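Local atomic coordinates of DNA-3-methyladenine glycosidase II, putative (PDB entry 2YG9), a protein that belongs to the HhH-GPD superfamily of base excision DNA repair proteins and has a fold built of helices without beta strands. Residues A43-L48 with S208-A213; G155-E160 with S175-L180; M161-L164 with A168-D171. All blocks are in the same frame, centred on the assembly; numbering follows the deposited sequence.

Contact 1. Residues A43-L48 with S208-A213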
loop_
_atom_site.group_PDB
_atom_site.type_symbol
_atom_site.label_atom_id
_atom_site.label_comp_id
_atom_site.label_asym_id
_atom_site.label_seq_id
_atom_site.Cartn_x
_atom_site.Cartn_y
_atom_site.Cartn_z
ATOM N N ALA A 43 9.135 18.230 -10.623
ATOM C CA ALA A 43 8.832 18.688 -11.976
ATOM C C ALA A 43 9.616 17.895 -13.007
ATOM O O ALA A 43 9.043 17.475 -14.001
ATOM C CB ALA A 43 9.096 20.198 -12.134
ATOM N N GLN A 44 10.898 17.667 -12.747
ATOM C CA GLN A 44 11.773 16.861 -13.609
ATOM C C GLN A 44 11.410 15.365 -13.552
ATOM O O GLN A 44 11.282 14.712 -14.569
ATOM C CB GLN A 44 13.249 16.998 -13.189
ATOM C CG GLN A 44 14.071 18.096 -13.890
ATOM C CD GLN A 44 15.550 17.678 -14.203
ATOM O OE1 GLN A 44 15.827 16.860 -15.140
ATOM N NE2 GLN A 44 16.497 18.304 -13.495
ATOM N N VAL A 45 11.251 14.833 -12.347
ATOM C CA VAL A 45 10.915 13.409 -12.192
ATOM C C VAL A 45 9.589 13.073 -12.887
ATOM O O VAL A 45 9.513 12.081 -13.567
ATOM C CB VAL A 45 10.899 12.979 -10.725
ATOM C CG1 VAL A 45 10.109 11.660 -10.542
ATOM C CG2 VAL A 45 12.342 12.864 -10.177
ATOM N N THR A 46 8.568 13.907 -12.728
ATOM C CA THR A 46 7.260 13.662 -13.343
ATOM C C THR A 46 7.352 13.725 -14.890
ATOM O O THR A 46 6.750 12.884 -15.568
ATOM C CB THR A 46 6.115 14.620 -12.821
ATOM O OG1 THR A 46 6.476 15.997 -13.026
ATOM C CG2 THR A 46 5.782 14.395 -11.312
ATOM N N SER A 47 8.096 14.679 -15.454
ATOM C CA SER A 47 8.255 14.697 -16.932
ATOM C C SER A 47 9.077 13.520 -17.431
ATOM O O SER A 47 8.729 12.947 -18.469
ATOM C CB SER A 47 8.764 16.017 -17.486
ATOM O OG SER A 47 10.055 16.275 -17.032
ATOM N N LEU A 48 10.111 13.113 -16.696
ATOM C CA LEU A 48 10.930 11.970 -17.105
ATOM C C LEU A 48 10.159 10.653 -17.021
ATOM O O LEU A 48 10.406 9.728 -17.818
ATOM C CB LEU A 48 12.248 11.866 -16.317
ATOM C CG LEU A 48 13.340 12.894 -16.696
ATOM C CD1 LEU A 48 14.407 13.002 -15.635
ATOM C CD2 LEU A 48 13.937 12.575 -18.068
ATOM N N SER A 208 5.228 9.667 -3.828
ATOM C CA SER A 208 5.816 8.357 -3.523
ATOM C C SER A 208 5.873 7.459 -4.786
ATOM O O SER A 208 6.908 6.880 -5.106
ATOM C CB SER A 208 5.021 7.682 -2.410
ATOM O OG SER A 208 5.230 8.297 -1.161
ATOM N N ARG A 209 4.760 7.363 -5.508
ATOM C CA ARG A 209 4.712 6.561 -6.725
ATOM C C ARG A 209 5.695 7.054 -7.799
ATOM O O ARG A 209 6.318 6.233 -8.515
ATOM C CB ARG A 209 3.278 6.500 -7.254
ATOM C CG ARG A 209 2.347 5.697 -6.332
ATOM C CD ARG A 209 0.913 5.721 -6.862
ATOM N NE ARG A 209 0.830 5.077 -8.183
ATOM C CZ ARG A 209 -0.112 5.304 -9.110
ATOM N NH1 ARG A 209 -1.050 6.218 -8.937
ATOM N NH2 ARG A 209 -0.062 4.645 -10.254
ATOM N N TYR A 210 5.874 8.366 -7.886
ATOM C CA TYR A 210 6.891 8.919 -8.790
ATOM C C TYR A 210 8.310 8.635 -8.338
ATOM O O TYR A 210 9.176 8.409 -9.166
ATOM C CB TYR A 210 6.665 10.428 -9.057
ATOM C CG TYR A 210 5.706 10.693 -10.200
ATOM C CD1 TYR A 210 6.057 10.377 -11.524
ATOM C CD2 TYR A 210 4.447 11.191 -9.965
ATOM C CE1 TYR A 210 5.158 10.585 -12.585
ATOM C CE2 TYR A 210 3.546 11.398 -11.016
ATOM C CZ TYR A 210 3.909 11.097 -12.325
ATOM O OH TYR A 210 2.976 11.326 -13.333
ATOM N N LEU A 211 8.583 8.647 -7.032
ATOM C CA LEU A 211 9.896 8.185 -6.563
ATOM C C LEU A 211 10.201 6.724 -6.938
ATOM O O LEU A 211 11.333 6.383 -7.374
ATOM C CB LEU A 211 10.055 8.399 -5.053
ATOM C CG LEU A 211 10.220 9.843 -4.542
ATOM C CD1 LEU A 211 10.347 9.815 -3.030
ATOM C CD2 LEU A 211 11.413 10.532 -5.210
ATOM N N TRP A 212 9.219 5.842 -6.771
ATOM C CA TRP A 212 9.416 4.447 -7.156
ATOM C C TRP A 212 9.561 4.349 -8.683
ATOM O O TRP A 212 10.346 3.526 -9.211
ATOM C CB TRP A 212 8.243 3.565 -6.688
ATOM C CG TRP A 212 8.195 3.302 -5.192
ATOM C CD1 TRP A 212 9.225 2.917 -4.402
ATOM C CD2 TRP A 212 7.047 3.403 -4.332
ATOM N NE1 TRP A 212 8.796 2.745 -3.105
ATOM C CE2 TRP A 212 7.463 3.041 -3.034
ATOM C CE3 TRP A 212 5.700 3.719 -4.545
ATOM C CZ2 TRP A 212 6.585 3.020 -1.938
ATOM C CZ3 TRP A 212 4.830 3.704 -3.442
ATOM C CH2 TRP A 212 5.288 3.369 -2.168
ATOM N N ALA A 213 8.808 5.175 -9.406
ATOM C CA ALA A 213 8.872 5.137 -10.869
ATOM C C ALA A 213 10.263 5.605 -11.335
ATOM O O ALA A 213 10.831 5.065 -12.266
ATOM C CB ALA A 213 7.760 5.992 -11.512
#

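Contact 2. Residues G155-E160 with S175-L180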
loop_
_atom_site.group_PDB
_atom_site.type_symbol
_atom_site.label_atom_id
_atom_site.label_comp_id
_atom_site.label_asym_id
_atom_site.label_seq_id
_atom_site.Cartn_x
_atom_site.Cartn_y
_atom_site.Cartn_z
ATOM N N GLY A 155 3.108 -4.526 9.892
ATOM C CA GLY A 155 3.694 -3.352 10.510
ATOM C C GLY A 155 3.141 -2.098 9.863
ATOM O O GLY A 155 2.209 -2.150 9.025
ATOM N N ARG A 156 3.721 -0.966 10.242
ATOM C CA ARG A 156 3.344 0.316 9.674
ATOM C C ARG A 156 3.512 0.335 8.130
ATOM O O ARG A 156 2.678 0.867 7.421
ATOM C CB ARG A 156 4.200 1.398 10.291
ATOM C CG ARG A 156 3.992 2.767 9.726
ATOM C CD ARG A 156 4.303 3.811 10.758
ATOM N NE ARG A 156 3.556 4.962 10.367
ATOM C CZ ARG A 156 2.559 5.518 11.020
ATOM N NH1 ARG A 156 2.186 5.193 12.268
ATOM N NH2 ARG A 156 1.995 6.514 10.408
ATOM N N TRP A 157 4.613 -0.226 7.638
ATOM C CA TRP A 157 4.901 -0.186 6.189
ATOM C C TRP A 157 3.812 -0.892 5.369
ATOM O O TRP A 157 3.283 -0.366 4.400
ATOM C CB TRP A 157 6.280 -0.801 5.923
ATOM C CG TRP A 157 6.617 -0.789 4.467
ATOM C CD1 TRP A 157 7.137 0.262 3.758
ATOM C CD2 TRP A 157 6.417 -1.842 3.537
ATOM N NE1 TRP A 157 7.268 -0.076 2.448
ATOM C CE2 TRP A 157 6.849 -1.368 2.274
ATOM C CE3 TRP A 157 5.940 -3.162 3.644
ATOM C CZ2 TRP A 157 6.821 -2.162 1.119
ATOM C CZ3 TRP A 157 5.900 -3.954 2.486
ATOM C CH2 TRP A 157 6.319 -3.439 1.233
ATOM N N THR A 158 3.475 -2.106 5.759
ATOM C CA THR A 158 2.399 -2.847 5.119
ATOM C C THR A 158 1.053 -2.092 5.200
ATOM O O THR A 158 0.296 -2.024 4.224
ATOM C CB THR A 158 2.242 -4.282 5.766
ATOM O OG1 THR A 158 3.453 -4.999 5.588
ATOM C CG2 THR A 158 1.088 -5.040 5.155
ATOM N N ALA A 159 0.739 -1.564 6.381
ATOM C CA ALA A 159 -0.489 -0.766 6.582
ATOM C C ALA A 159 -0.537 0.430 5.646
ATOM O O ALA A 159 -1.545 0.686 4.992
ATOM C CB ALA A 159 -0.603 -0.327 8.062
ATOM N N GLU A 160 0.597 1.110 5.511
ATOM C CA GLU A 160 0.735 2.298 4.661
ATOM C C GLU A 160 0.673 1.986 3.180
ATOM O O GLU A 160 0.090 2.738 2.412
ATOM C CB GLU A 160 2.063 2.988 4.980
ATOM C CG GLU A 160 2.077 3.675 6.320
ATOM C CD GLU A 160 3.421 4.342 6.685
ATOM O OE1 GLU A 160 4.495 3.810 6.300
ATOM O OE2 GLU A 160 3.398 5.400 7.387
ATOM N N SER A 175 7.754 6.471 5.543
ATOM C CA SER A 175 9.096 6.833 5.943
ATOM C C SER A 175 9.946 5.595 6.248
ATOM O O SER A 175 11.158 5.698 6.313
ATOM C CB SER A 175 9.039 7.711 7.149
ATOM O OG SER A 175 8.635 6.898 8.255
ATOM N N GLY A 176 9.306 4.442 6.383
ATOM C CA GLY A 176 9.989 3.142 6.475
ATOM C C GLY A 176 10.197 2.375 5.180
ATOM O O GLY A 176 10.697 1.276 5.205
ATOM N N ASP A 177 9.827 2.946 4.044
ATOM C CA ASP A 177 10.090 2.327 2.756
ATOM C C ASP A 177 11.503 2.736 2.381
ATOM O O ASP A 177 11.802 3.922 2.244
ATOM C CB ASP A 177 9.112 2.801 1.684
ATOM C CG ASP A 177 9.255 2.045 0.387
ATOM O OD1 ASP A 177 10.124 2.408 -0.438
ATOM O OD2 ASP A 177 8.478 1.087 0.166
ATOM N N LEU A 178 12.378 1.738 2.259
ATOM C CA LEU A 178 13.788 1.979 1.965
ATOM C C LEU A 178 13.973 2.662 0.638
ATOM O O LEU A 178 14.787 3.530 0.539
ATOM C CB LEU A 178 14.591 0.654 2.008
ATOM C CG LEU A 178 16.116 0.686 1.771
ATOM C CD1 LEU A 178 16.909 1.464 2.807
ATOM C CD2 LEU A 178 16.653 -0.756 1.681
ATOM N N ALA A 179 13.204 2.295 -0.386
ATOM C CA ALA A 179 13.387 2.881 -1.684
ATOM C C ALA A 179 12.950 4.349 -1.713
ATOM O O ALA A 179 13.600 5.170 -2.317
ATOM C CB ALA A 179 12.669 2.046 -2.770
ATOM N N LEU A 180 11.883 4.692 -1.009
ATOM C CA LEU A 180 11.470 6.084 -0.912
ATOM C C LEU A 180 12.567 6.900 -0.185
ATOM O O LEU A 180 12.992 7.962 -0.647
ATOM C CB LEU A 180 10.151 6.203 -0.173
ATOM C CG LEU A 180 8.913 5.639 -0.859
ATOM C CD1 LEU A 180 7.727 5.874 0.052
ATOM C CD2 LEU A 180 8.675 6.240 -2.315
HETATM O O HOH W 1 6.728 3.838 7.784
HETATM O O HOH W 2 5.456 6.903 7.716
#

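Contact 3. Residues M161-L164 with A168-D171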
loop_
_atom_site.group_PDB
_atom_site.type_symbol
_atom_site.label_atom_id
_atom_site.label_comp_id
_atom_site.label_asym_id
_atom_site.label_seq_id
_atom_site.Cartn_x
_atom_site.Cartn_y
_atom_site.Cartn_z
ATOM N N MET A 161 1.264 0.865 2.779
ATOM C CA MET A 161 1.182 0.410 1.406
ATOM C C MET A 161 -0.280 0.060 1.062
ATOM O O MET A 161 -0.741 0.232 -0.067
ATOM C CB MET A 161 2.058 -0.835 1.218
ATOM C CG MET A 161 3.574 -0.612 1.179
ATOM S SD MET A 161 4.087 0.709 0.081
ATOM C CE MET A 161 4.245 2.082 1.184
ATOM N N PHE A 162 -0.970 -0.509 2.029
ATOM C CA PHE A 162 -2.393 -0.857 1.884
ATOM C C PHE A 162 -3.300 0.388 1.686
ATOM O O PHE A 162 -4.171 0.453 0.805
ATOM C CB PHE A 162 -2.818 -1.706 3.091
ATOM C CG PHE A 162 -4.282 -2.083 3.104
ATOM C CD1 PHE A 162 -4.766 -3.056 2.255
ATOM C CD2 PHE A 162 -5.161 -1.435 3.935
ATOM C CE1 PHE A 162 -6.136 -3.379 2.251
ATOM C CE2 PHE A 162 -6.509 -1.769 3.955
ATOM C CZ PHE A 162 -6.982 -2.751 3.145
ATOM N N LEU A 163 -3.083 1.386 2.507
ATOM C CA LEU A 163 -3.744 2.673 2.320
ATOM C C LEU A 163 -3.481 3.259 0.942
ATOM O O LEU A 163 -4.434 3.698 0.256
ATOM C CB LEU A 163 -3.268 3.675 3.395
ATOM C CG LEU A 163 -4.070 3.792 4.692
ATOM C CD1 LEU A 163 -4.224 2.473 5.376
ATOM C CD2 LEU A 163 -3.356 4.797 5.592
ATOM N N LEU A 164 -2.208 3.256 0.523
ATOM C CA LEU A 164 -1.826 3.880 -0.732
ATOM C C LEU A 164 -2.339 3.102 -1.940
ATOM O O LEU A 164 -3.019 3.664 -2.813
ATOM C CB LEU A 164 -0.316 4.096 -0.788
ATOM C CG LEU A 164 0.324 4.998 -1.861
ATOM C CD1 LEU A 164 1.757 5.306 -1.360
ATOM C CD2 LEU A 164 0.364 4.369 -3.283
ATOM N N ALA A 168 -6.330 3.526 -2.132
ATOM C CA ALA A 168 -6.027 4.728 -2.973
ATOM C C ALA A 168 -6.071 6.060 -2.226
ATOM O O ALA A 168 -6.439 7.120 -2.767
ATOM C CB ALA A 168 -6.931 4.756 -4.214
ATOM N N ARG A 169 -5.623 6.041 -0.983
ATOM C CA ARG A 169 -5.512 7.280 -0.254
ATOM C C ARG A 169 -4.394 8.133 -0.826
ATOM O O ARG A 169 -3.355 7.597 -1.187
ATOM C CB ARG A 169 -5.301 7.010 1.194
ATOM C CG ARG A 169 -6.390 6.181 1.745
ATOM C CD ARG A 169 -6.817 6.676 3.006
ATOM N NE ARG A 169 -8.015 5.983 3.515
ATOM C CZ ARG A 169 -8.449 6.119 4.770
ATOM N NH1 ARG A 169 -7.747 6.843 5.635
ATOM N NH2 ARG A 169 -9.543 5.489 5.174
ATOM N N PRO A 170 -4.635 9.452 -0.966
ATOM C CA PRO A 170 -3.718 10.345 -1.698
ATOM C C PRO A 170 -2.513 10.945 -0.963
ATOM O O PRO A 170 -1.652 11.568 -1.611
ATOM C CB PRO A 170 -4.641 11.472 -2.099
ATOM C CG PRO A 170 -5.518 11.621 -0.904
ATOM C CD PRO A 170 -5.825 10.200 -0.500
ATOM N N ASP A 171 -2.399 10.788 0.350
ATOM C CA ASP A 171 -1.447 11.575 1.074
ATOM C C ASP A 171 -0.567 10.747 2.031
ATOM O O ASP A 171 -0.401 11.079 3.217
ATOM C CB ASP A 171 -2.154 12.725 1.812
ATOM C CG ASP A 171 -1.185 13.775 2.264
ATOM O OD1 ASP A 171 -0.116 13.940 1.623
ATOM O OD2 ASP A 171 -1.454 14.427 3.273
HETATM O O HOH W 3 -2.880 6.248 -3.691
#

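Contact 1. Residues A43-L48 with S208-A213
Between 43-48 of helix 40-49 and 208-213 of helix 204-219 the nearest CA atoms are those of Thr46 and Tyr210, 6.6 Å apart. The main side-chain contact is on the tyrosine ring. Thr46 CG2 stands 3.6 Å from the centroid of the Tyr210 ring and 8° off its normal, a CH-pi contact in which the methyl is centred over one face. The threonine's rotation explains this: OG1 lies between the backbone N and the carbonyl carbon (chi1 57°), which leaves CG2 to be the branch laid on the ring while OG1 turns back to its own helix and hydrogen-bonds Leu42 O. The backbone comes close as well, with Thr46 CA 3.8 Å from Tyr210 CE1. One residue earlier, Val45 presents a single branch: its CG1 sits 3.9 Å from Tyr210 CB and 3.7 Å from Tyr210 O, the two side chains running past each other in opposite directions. Tyr210 OH hydrogen-bonds Gly50 O, just beyond the end of helix 40-49, and anchors the far end of the ring. Cohesion between the two segments is dispersive, from buried methyl groups against ring and backbone, while the hydroxyls of Thr46 and Tyr210 are satisfied by main-chain carbonyls outside them.

Contact 2. Residues G155-E160 with S175-L180
Trp157 and Gly176 mark the closest backbone approach, with CA atoms 6.1 Å apart, where the first turn of helix 156-166 faces the loop leading into helix 178-187. Sequence and topology identify helix 156-166 as probably the second helix of the helix-hairpin-helix motif, with Gly155 as its N-cap; Asp177, at the end of the loop, is probably the aspartate of the Gly/Pro-rich loop and aspartate named in HhH-GPD. The direct link is one hydrogen bond, from Trp157 NE1 to Asp177 OD2, 2.8 Å long and 160° at the hydrogen. The oxygen lies near the indole plane, at the pyrrole edge, and receives the N-H on its anti side; ring and carboxylate are turned 27° apart. With chi1 at 180°, CG opposite the main-chain N, the indole of Trp157 extends to Asp177. One turn further along the helix, water links Glu160 to the loop backbone: one water donates to OE1 and accepts from Gly176 N, another donates to OE2 and accepts from Ser175 N. Arg156 NE forms a salt bridge with Glu160 OE2 at 3.0 Å, approaching from above the carboxylate plane, and Glu160 OE1 also hydrogen-bonds Ser174 OG. On the other side of the aspartate, Asp177 caps helix 178-187, its OD1 accepting from Leu180 N at 2.9 Å through the anti lone pair.

Contact 3. Residues M161-L164 with A168-D171
Leu163 O receives the N-H of Arg169 across the C-terminal end of helix 156-166, in a bond of 2.9 Å and 166° at the hydrogen. Spanning six residues, it is one residue longer than the closing bond of a Schellman motif, in keeping with the wider pi-type turn at 162-164. The chain reverses at Ala168, the first residue beyond the helix to leave helical geometry, with a positive phi; its CA makes a CA-H...O contact of 3.2 Å with Leu164 O. Arg169 is shaped around the same carbonyl that its backbone N engages. CG lies anti to its own carbonyl carbon and beside the backbone N (chi1 -57°), bringing both CB and CG to 3.5 Å from Leu163 O. A bend at chi2 (-136°) then turns the chain along Leu163, where Arg169 CD approaches Leu163 CG at 4.3 Å. Further out the guanidinium meets Asp141 in a salt bridge and Gln139 O in a hydrogen bond, both through NH1. Leu163 touches the aliphatic stem of Arg169 and also packs on Val144 and Ile145 of helix 141-149. The CB of Leu164 is directed away from 168-171, and its side chain packs on Ser205, Arg209 and Trp212 of helix 204-219. Its carbonyl instead serves the turn: a water donates to Leu164 O at 2.7 Å and to Arg169 O at 2.9 Å, and Ser205 OG also bonds Arg169 O. The carbonyls of Leu163 and Leu164, in the last turn of the helix, consequently receive a backbone N-H and a water hydrogen bond respectively, while the arginine carries its charge past an apolar neighbour to an acidic partner.

From the N terminus, helix 40-49 opens the longest loop, which contact 1 closes only at helix 204-219, some 160 residues later. Contact 2 closes a short loop from the start of helix 156-166 to the start of helix 178-187, and contact 3 folds helix 156-166 back through 168-171; contact 1 encloses contact 2, which encloses contact 3, and none cross. Contacts 2 and 3 share helix 156-166, contact 2 using its first turn and contact 3 residues 161-164. Trp212 of contact 1 reaches both: NE1 makes a probable hydrogen bond of 3.0 Å to Asp177 OD1, and CH2 packs 3.7 Å from Met161 SD. Helix 204-219 thereby joins helix 40-49 to helices 156-166 and 178-187.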